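Local coordinates for protein extracellular invertase (Aspergillus kawachii, PDB 5XH8) that hydrolyses beta-fructofuranosides such as sucrose as a family GH32 enzyme and has high transfructosylation activity, which probably yields fructooligosaccharides such as 1-kestose, at residues 26-31 with 364-369; 173-178 with 190-195; 472-477 with 488-493. All blocks are in the same frame, centred on the assembly; numbering follows the deposited sequence.

Contact 1 of 3, residues 26-31 with 364-369; sequences WRPRAH and QNWTGT
R27 and W366 carry this contact as a cation-pi pair. The guanidinium carbon CZ of R27 sits 4.8 Å from the centroid of the five-membered ring of W366, over its face. The guanidinium does not lie flat on the indole: the planes are 78° apart. NH1 dips toward the face and comes 3.5 Å from CG of W366. The R27 chain is extended from CG to NE, with CG anti to the backbone N (chi1 -167°), and CB also brushes the indole. CD of Q364 lies over the opposite face, toward the rim, so the indole has a neighbour on each side. C of W26 lies at the edge of the W366 ring, 3.6 Å from CZ2, while CA of R27 comes to CZ2 from the side on which NH1 lies. CD of P28 meets CH2 of W366 at 3.9 Å, tip to tip. OE1 of Q364 reaches the edge of the W26 ring, in its plane, 3.4 Å from CE3. CB of H31 rests 3.5 Å from OG1 of T369.

In the second shell, NE2 of Q364 donates to O of W366 (2.8 Å, 151°), which helps set the turn of the amide. A water accepts from W26 N (2.7 Å) and lies beside Q364 OE1; its bond from W366 NE1 is weak. NE1 has a stronger partner in F23 O. R27 NE forms a salt bridge with the terminal carboxylate of Y605, and NH2 a hydrogen bond with P34 O. H31 hydrogen-bonds D547 and E552 through its two ring nitrogens.

V550 of strand 550-555 touches P28, H31 and T369. W564 of strand 559-564 touches W366 and T369. Here the start of strand 366-385 meets the C-terminal domain.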
# COMPACT_ATOMS: atom_id res chain seq x y z
N TRP A 26 -41.76 3.20 -13.24
CA TRP A 26 -41.23 4.55 -13.02
C TRP A 26 -39.95 4.84 -13.83
O TRP A 26 -39.29 5.87 -13.65
CB TRP A 26 -40.99 4.72 -11.53
CG TRP A 26 -42.27 4.83 -10.71
CD1 TRP A 26 -43.39 5.57 -11.02
CD2 TRP A 26 -42.53 4.23 -9.43
NE1 TRP A 26 -44.33 5.45 -10.02
CE2 TRP A 26 -43.83 4.63 -9.04
CE3 TRP A 26 -41.79 3.39 -8.58
CZ2 TRP A 26 -44.40 4.22 -7.84
CZ3 TRP A 26 -42.36 2.98 -7.37
CH2 TRP A 26 -43.66 3.41 -7.01
N ARG A 27 -39.64 3.93 -14.74
CA ARG A 27 -38.38 3.92 -15.47
C ARG A 27 -38.31 5.02 -16.54
O ARG A 27 -39.18 5.12 -17.40
CB ARG A 27 -38.17 2.55 -16.11
CG ARG A 27 -36.76 2.30 -16.64
CD ARG A 27 -36.57 0.84 -17.04
NE ARG A 27 -35.26 0.65 -17.65
CZ ARG A 27 -34.10 0.52 -17.00
NH1 ARG A 27 -34.02 0.50 -15.67
NH2 ARG A 27 -32.98 0.39 -17.71
N PRO A 28 -37.25 5.82 -16.50
CA PRO A 28 -37.10 6.82 -17.55
C PRO A 28 -36.69 6.19 -18.89
O PRO A 28 -36.16 5.07 -18.92
CB PRO A 28 -36.04 7.75 -16.97
CG PRO A 28 -35.19 6.86 -16.13
CD PRO A 28 -36.13 5.86 -15.54
N ARG A 29 -36.92 6.92 -19.97
CA ARG A 29 -36.45 6.51 -21.32
C ARG A 29 -35.32 7.35 -21.92
O ARG A 29 -34.65 6.89 -22.86
CB ARG A 29 -37.63 6.47 -22.29
CG ARG A 29 -38.23 7.82 -22.65
CD ARG A 29 -39.19 7.69 -23.85
NE ARG A 29 -40.34 6.84 -23.54
CZ ARG A 29 -41.64 7.13 -23.76
NH1 ARG A 29 -42.05 8.26 -24.34
NH2 ARG A 29 -42.55 6.22 -23.40
N ALA A 30 -35.13 8.57 -21.42
CA ALA A 30 -34.17 9.53 -21.97
C ALA A 30 -32.97 9.82 -21.03
O ALA A 30 -32.28 10.83 -21.21
CB ALA A 30 -34.87 10.84 -22.30
N HIS A 31 -32.73 8.95 -20.05
CA HIS A 31 -31.67 9.14 -19.04
C HIS A 31 -30.66 7.99 -19.06
O HIS A 31 -30.96 6.87 -19.46
CB HIS A 31 -32.29 9.26 -17.64
CG HIS A 31 -32.83 10.61 -17.33
ND1 HIS A 31 -34.02 11.07 -17.85
CD2 HIS A 31 -32.35 11.60 -16.55
CE1 HIS A 31 -34.24 12.29 -17.40
NE2 HIS A 31 -33.24 12.63 -16.61
N GLN A 364 -38.98 -3.24 -8.33
CA GLN A 364 -38.49 -2.35 -9.37
C GLN A 364 -37.33 -3.00 -10.13
O GLN A 364 -37.26 -2.92 -11.34
CB GLN A 364 -38.10 -1.00 -8.78
CG GLN A 364 -37.77 0.04 -9.83
CD GLN A 364 -37.82 1.44 -9.28
OE1 GLN A 364 -38.76 2.19 -9.54
NE2 GLN A 364 -36.80 1.81 -8.50
N ASN A 365 -36.44 -3.67 -9.41
CA ASN A 365 -35.27 -4.29 -10.00
C ASN A 365 -34.31 -3.29 -10.68
O ASN A 365 -33.53 -3.68 -11.55
CB ASN A 365 -35.64 -5.42 -10.97
CG ASN A 365 -34.45 -6.33 -11.29
OD1 ASN A 365 -33.59 -6.54 -10.47
ND2 ASN A 365 -34.40 -6.83 -12.51
N TRP A 366 -34.39 -2.02 -10.29
CA TRP A 366 -33.36 -1.03 -10.59
C TRP A 366 -33.47 0.07 -9.54
O TRP A 366 -34.50 0.20 -8.86
CB TRP A 366 -33.48 -0.43 -12.00
CG TRP A 366 -34.79 0.29 -12.27
CD1 TRP A 366 -35.95 -0.27 -12.74
CD2 TRP A 366 -35.08 1.70 -12.09
NE1 TRP A 366 -36.94 0.69 -12.86
CE2 TRP A 366 -36.44 1.90 -12.46
CE3 TRP A 366 -34.33 2.79 -11.66
CZ2 TRP A 366 -37.06 3.14 -12.40
CZ3 TRP A 366 -34.94 4.05 -11.64
CH2 TRP A 366 -36.30 4.21 -11.99
N THR A 367 -32.39 0.83 -9.40
CA THR A 367 -32.26 1.85 -8.37
C THR A 367 -31.33 2.94 -8.88
O THR A 367 -30.18 2.65 -9.20
CB THR A 367 -31.66 1.28 -7.07
OG1 THR A 367 -32.41 0.14 -6.64
CG2 THR A 367 -31.64 2.33 -5.98
N GLY A 368 -31.84 4.17 -8.92
CA GLY A 368 -31.07 5.32 -9.32
C GLY A 368 -31.02 5.62 -10.82
O GLY A 368 -31.33 4.77 -11.68
N THR A 369 -30.57 6.83 -11.11
CA THR A 369 -30.29 7.25 -12.47
C THR A 369 -29.23 8.34 -12.42
O THR A 369 -29.00 8.91 -11.35
CB THR A 369 -31.56 7.78 -13.16
OG1 THR A 369 -31.30 8.03 -14.54
CG2 THR A 369 -32.04 9.07 -12.50
O HOH W 1 -39.98 1.53 -12.13

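Contact 2 of 3, residues 173-178 with 190-195; sequences YVFQNP and TWYTVI
F175 and Y192 fit bump into hollow on one face of this antiparallel strand pair. CB of Y192 sits over the F175 ring, 3.8 Å from its centroid, as a CH-pi contact. CG of F175 stands between its backbone N and carbonyl carbon (chi1 69°), and the ring leans toward the partner strand. CG1 of V194 meets the same ring obliquely, 4.0 Å from CE1. Beside it, CB of Y173 abuts CG2 of V194.

On the other face, Q176 lies over the W191 indole. Its CG is 3.6 Å from the centre of the six-membered ring, and the amide is stacked nearly flat, 6° from the ring plane. NE2 of Q176 hydrogen-bonds N189 O, which helps to hold the amide there. CG2 of V174 packs obliquely against W191, 3.8 Å from CZ3. V174 CG1 packs beside T193 OG1, a buried hydroxyl with no partner in the model.

Four backbone hydrogen bonds join Y173 with V194 and F175 with Y192. Y192 N to F175 O is the shortest, at 2.7 Å.

The pair belongs to a four-stranded antiparallel sheet, one blade of the beta-propeller. Strand 166-176 is an edge strand of the sheet, and strand 203-211 flanks 191-199. N177 N-caps helix 178-184, which packs on F175 and Y192, while strand 250-255 covers F175 and V194.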
# COMPACT_ATOMS: atom_id res chain seq x y z
N TYR A 173 -9.38 12.76 -9.48
CA TYR A 173 -9.85 13.46 -10.68
C TYR A 173 -8.65 14.04 -11.44
O TYR A 173 -8.03 15.03 -10.99
CB TYR A 173 -10.85 14.56 -10.30
CG TYR A 173 -11.61 15.07 -11.50
CD1 TYR A 173 -12.81 14.45 -11.91
CD2 TYR A 173 -11.13 16.13 -12.25
CE1 TYR A 173 -13.50 14.90 -13.03
CE2 TYR A 173 -11.80 16.58 -13.39
CZ TYR A 173 -12.99 15.97 -13.78
OH TYR A 173 -13.67 16.41 -14.91
N VAL A 174 -8.34 13.42 -12.56
CA VAL A 174 -7.26 13.85 -13.43
C VAL A 174 -7.72 15.02 -14.33
O VAL A 174 -8.86 15.06 -14.85
CB VAL A 174 -6.69 12.71 -14.30
CG1 VAL A 174 -6.22 11.57 -13.44
CG2 VAL A 174 -7.68 12.22 -15.34
N PHE A 175 -6.82 15.99 -14.48
CA PHE A 175 -7.10 17.17 -15.30
C PHE A 175 -5.81 17.90 -15.67
O PHE A 175 -4.79 17.75 -15.00
CB PHE A 175 -8.07 18.15 -14.62
CG PHE A 175 -7.50 18.84 -13.42
CD1 PHE A 175 -7.37 18.16 -12.20
CD2 PHE A 175 -7.10 20.18 -13.48
CE1 PHE A 175 -6.85 18.79 -11.10
CE2 PHE A 175 -6.56 20.80 -12.37
CZ PHE A 175 -6.43 20.11 -11.18
N GLN A 176 -5.90 18.68 -16.74
CA GLN A 176 -4.83 19.54 -17.25
C GLN A 176 -5.22 20.99 -17.06
O GLN A 176 -6.42 21.34 -17.11
CB GLN A 176 -4.58 19.25 -18.72
CG GLN A 176 -4.02 17.86 -18.91
CD GLN A 176 -3.76 17.50 -20.36
OE1 GLN A 176 -4.66 17.52 -21.20
NE2 GLN A 176 -2.53 17.12 -20.65
N ASN A 177 -4.23 21.85 -16.79
CA ASN A 177 -4.50 23.28 -16.62
C ASN A 177 -3.23 24.17 -16.81
O ASN A 177 -2.29 24.07 -16.02
CB ASN A 177 -5.14 23.56 -15.26
CG ASN A 177 -5.62 24.99 -15.15
OD1 ASN A 177 -4.85 25.89 -14.83
ND2 ASN A 177 -6.88 25.22 -15.50
N PRO A 178 -3.21 25.02 -17.85
CA PRO A 178 -1.99 25.84 -18.10
C PRO A 178 -1.77 26.95 -17.09
O PRO A 178 -0.62 27.39 -16.92
CB PRO A 178 -2.19 26.38 -19.53
CG PRO A 178 -3.67 26.34 -19.74
CD PRO A 178 -4.19 25.15 -18.95
N THR A 190 1.07 19.04 -18.21
CA THR A 190 1.17 18.18 -17.06
C THR A 190 -0.25 17.74 -16.64
O THR A 190 -1.19 18.52 -16.66
CB THR A 190 1.87 18.93 -15.89
OG1 THR A 190 3.29 19.02 -16.15
CG2 THR A 190 1.66 18.25 -14.55
N TRP A 191 -0.36 16.50 -16.21
CA TRP A 191 -1.61 15.97 -15.66
C TRP A 191 -1.54 16.21 -14.17
O TRP A 191 -0.55 15.85 -13.53
CB TRP A 191 -1.77 14.49 -15.98
CG TRP A 191 -2.32 14.26 -17.36
CD1 TRP A 191 -1.62 13.88 -18.50
CD2 TRP A 191 -3.69 14.36 -17.76
NE1 TRP A 191 -2.48 13.76 -19.56
CE2 TRP A 191 -3.75 14.04 -19.14
CE3 TRP A 191 -4.87 14.67 -17.08
CZ2 TRP A 191 -4.95 14.05 -19.85
CZ3 TRP A 191 -6.07 14.67 -17.79
CH2 TRP A 191 -6.09 14.37 -19.16
N TYR A 192 -2.57 16.88 -13.65
CA TYR A 192 -2.83 17.03 -12.23
C TYR A 192 -3.88 16.01 -11.79
O TYR A 192 -4.67 15.54 -12.61
CB TYR A 192 -3.33 18.45 -11.91
CG TYR A 192 -2.30 19.48 -12.34
CD1 TYR A 192 -1.20 19.78 -11.52
CD2 TYR A 192 -2.39 20.09 -13.58
CE1 TYR A 192 -0.24 20.70 -11.93
CE2 TYR A 192 -1.43 21.00 -14.00
CZ TYR A 192 -0.36 21.31 -13.18
OH TYR A 192 0.60 22.19 -13.61
N THR A 193 -3.88 15.71 -10.50
CA THR A 193 -4.93 14.94 -9.86
C THR A 193 -5.32 15.63 -8.59
O THR A 193 -4.46 16.00 -7.80
CB THR A 193 -4.45 13.50 -9.54
OG1 THR A 193 -4.13 12.82 -10.76
CG2 THR A 193 -5.52 12.74 -8.82
N VAL A 194 -6.62 15.80 -8.39
CA VAL A 194 -7.15 16.08 -7.05
C VAL A 194 -7.74 14.82 -6.44
O VAL A 194 -8.36 14.01 -7.14
CB VAL A 194 -8.18 17.25 -6.95
CG1 VAL A 194 -7.46 18.59 -7.11
CG2 VAL A 194 -9.34 17.10 -7.92
N ILE A 195 -7.53 14.68 -5.13
CA ILE A 195 -8.12 13.60 -4.35
C ILE A 195 -8.96 14.29 -3.30
O ILE A 195 -8.52 15.29 -2.73
CB ILE A 195 -7.03 12.69 -3.74
CG1 ILE A 195 -6.19 12.03 -4.87
CG2 ILE A 195 -7.68 11.64 -2.84
CD1 ILE A 195 -5.05 11.13 -4.41
O HOH W 2 -1.53 20.98 -17.53

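Contact 3 of 3, residues 472-477 with 488-493; sequences GLKSGF and TVYYQF
The F493 ring receives L473 at its edge and Y491 on a face. CD2 of L473 lies in the ring plane, 3.6 Å from CD1 of F493, and the two side chains run side by side. CE2 of Y491 stands 3.5 Å above the plane of the F493 ring, over its centre. In return, CD1 of F493 lies at the edge of the Y491 ring. The Y491 hydroxyl turns to L524 O.

The Y490 ring meets K474 obliquely. K474 CG is 3.7 Å from CE2 of Y490, and CB and CD touch the same side of the ring. The aliphatic chain of K474 is extended and runs alongside both Y490 and Q492. CG of Y490 takes the crowded position between the backbone N and carbonyl carbon (chi1 62°), which puts the ring beside the K474 chain. CB of Y490 sits 3.4 Å from S475 O.

The backbones form an antiparallel ladder. S475 and Y491 exchange two hydrogen bonds, with Y491 N to S475 O at 2.8 Å. F477 and V489 exchange two more; V489 N to F477 O is 2.9 Å. Between these pairs G476 faces Y490 with CA atoms 4.0 Å apart. The bare CA of G476 lets the strands come this close, and it makes a CA-H...O contact with V489 O.

This is part of the hairpin of strands 474-481 and 487-492, in the six-stranded sheet of the C-terminal domain. Strand 574-580 flanks 474-481, and H579 hydrogen-bonds the S475 hydroxyl. Strand 497-501 flanks 487-492. F477 points at the companion sheet: it meets F587 edge-to-face and touches L458, A460 and L462 of strand 455-463, as expected for a beta sandwich.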
# COMPACT_ATOMS: atom_id res chain seq x y z
N GLY A 472 -45.97 37.10 -0.17
CA GLY A 472 -46.41 35.71 -0.03
C GLY A 472 -46.85 35.03 -1.32
O GLY A 472 -47.52 34.00 -1.26
N LEU A 473 -46.48 35.59 -2.47
CA LEU A 473 -46.74 34.98 -3.78
C LEU A 473 -46.14 33.57 -3.93
O LEU A 473 -45.01 33.31 -3.48
CB LEU A 473 -46.20 35.88 -4.92
CG LEU A 473 -46.38 35.36 -6.36
CD1 LEU A 473 -46.72 36.49 -7.33
CD2 LEU A 473 -45.16 34.59 -6.88
N LYS A 474 -46.94 32.68 -4.54
CA LYS A 474 -46.54 31.35 -4.98
C LYS A 474 -47.20 31.13 -6.33
O LYS A 474 -48.43 31.11 -6.40
CB LYS A 474 -47.02 30.27 -4.02
CG LYS A 474 -46.37 30.35 -2.66
CD LYS A 474 -47.03 29.44 -1.67
CE LYS A 474 -46.77 29.96 -0.27
NZ LYS A 474 -47.00 28.89 0.72
N SER A 475 -46.39 30.98 -7.38
CA SER A 475 -46.91 30.69 -8.71
C SER A 475 -46.06 29.64 -9.45
O SER A 475 -44.84 29.63 -9.35
CB SER A 475 -47.00 31.99 -9.54
OG SER A 475 -47.39 33.10 -8.73
N GLY A 476 -46.74 28.77 -10.21
CA GLY A 476 -46.07 27.82 -11.05
C GLY A 476 -47.04 26.92 -11.78
O GLY A 476 -48.00 27.40 -12.38
N PHE A 477 -46.78 25.61 -11.74
CA PHE A 477 -47.63 24.64 -12.40
C PHE A 477 -47.91 23.45 -11.52
O PHE A 477 -47.13 23.11 -10.63
CB PHE A 477 -47.01 24.15 -13.71
CG PHE A 477 -46.74 25.24 -14.69
CD1 PHE A 477 -47.70 25.62 -15.62
CD2 PHE A 477 -45.50 25.88 -14.71
CE1 PHE A 477 -47.45 26.63 -16.53
CE2 PHE A 477 -45.24 26.90 -15.62
CZ PHE A 477 -46.21 27.27 -16.52
N THR A 488 -46.88 19.79 -7.48
CA THR A 488 -46.86 21.23 -7.72
C THR A 488 -45.44 21.76 -7.64
O THR A 488 -44.72 21.48 -6.68
CB THR A 488 -47.79 21.97 -6.74
OG1 THR A 488 -49.05 21.33 -6.77
CG2 THR A 488 -47.99 23.39 -7.18
N VAL A 489 -45.06 22.49 -8.68
CA VAL A 489 -43.75 23.10 -8.80
C VAL A 489 -43.99 24.59 -8.88
O VAL A 489 -44.67 25.04 -9.81
CB VAL A 489 -43.03 22.64 -10.10
CG1 VAL A 489 -41.70 23.37 -10.26
CG2 VAL A 489 -42.83 21.14 -10.11
N TYR A 490 -43.43 25.37 -7.96
CA TYR A 490 -43.71 26.80 -7.95
C TYR A 490 -42.56 27.67 -7.47
O TYR A 490 -41.70 27.20 -6.75
CB TYR A 490 -44.96 27.06 -7.12
CG TYR A 490 -44.87 26.67 -5.65
CD1 TYR A 490 -45.23 25.40 -5.22
CD2 TYR A 490 -44.48 27.59 -4.70
CE1 TYR A 490 -45.20 25.05 -3.88
CE2 TYR A 490 -44.42 27.25 -3.35
CZ TYR A 490 -44.78 25.99 -2.96
OH TYR A 490 -44.72 25.67 -1.63
N TYR A 491 -42.55 28.93 -7.92
CA TYR A 491 -41.66 29.95 -7.36
C TYR A 491 -42.34 30.66 -6.20
O TYR A 491 -43.54 30.91 -6.22
CB TYR A 491 -41.23 30.97 -8.41
CG TYR A 491 -40.11 31.85 -7.92
CD1 TYR A 491 -38.79 31.39 -7.91
CD2 TYR A 491 -40.37 33.14 -7.43
CE1 TYR A 491 -37.75 32.18 -7.43
CE2 TYR A 491 -39.33 33.94 -6.96
CZ TYR A 491 -38.02 33.47 -6.96
OH TYR A 491 -36.99 34.25 -6.48
N GLN A 492 -41.54 30.98 -5.19
CA GLN A 492 -41.98 31.57 -3.95
C GLN A 492 -41.02 32.73 -3.65
O GLN A 492 -39.81 32.52 -3.50
CB GLN A 492 -41.87 30.48 -2.90
CG GLN A 492 -42.25 30.85 -1.49
CD GLN A 492 -42.26 29.63 -0.59
OE1 GLN A 492 -41.25 29.25 -0.02
NE2 GLN A 492 -43.42 29.01 -0.46
N PHE A 493 -41.55 33.97 -3.59
CA PHE A 493 -40.70 35.14 -3.28
C PHE A 493 -40.28 35.26 -1.83
O PHE A 493 -39.23 35.82 -1.59
CB PHE A 493 -41.34 36.46 -3.73
CG PHE A 493 -41.15 36.75 -5.18
CD1 PHE A 493 -42.07 36.29 -6.11
CD2 PHE A 493 -40.05 37.46 -5.63
CE1 PHE A 493 -41.91 36.55 -7.45
CE2 PHE A 493 -39.88 37.72 -6.97
CZ PHE A 493 -40.81 37.26 -7.89

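The three contacts sample the two domains of the GH32 fold and the seam between them. Contact 2 lies in a four-stranded sheet of the beta-propeller, and contact 3 in a sheet of the C-terminal sandwich. Their centres are about 42 Å apart, on opposite sides of the chain's centre. Contact 1 is about 33 Å from contact 2 and 28 Å from contact 3, centre to centre. None touches another. Along the chain, contact 1 joins distant segments, and contact 2 falls between them; contact 3 follows both. Contacts 2 and 3 are local pairings of antiparallel strands, and each builds one domain. Contact 1 instead links the N-terminal loop, the propeller and the C-terminal domain.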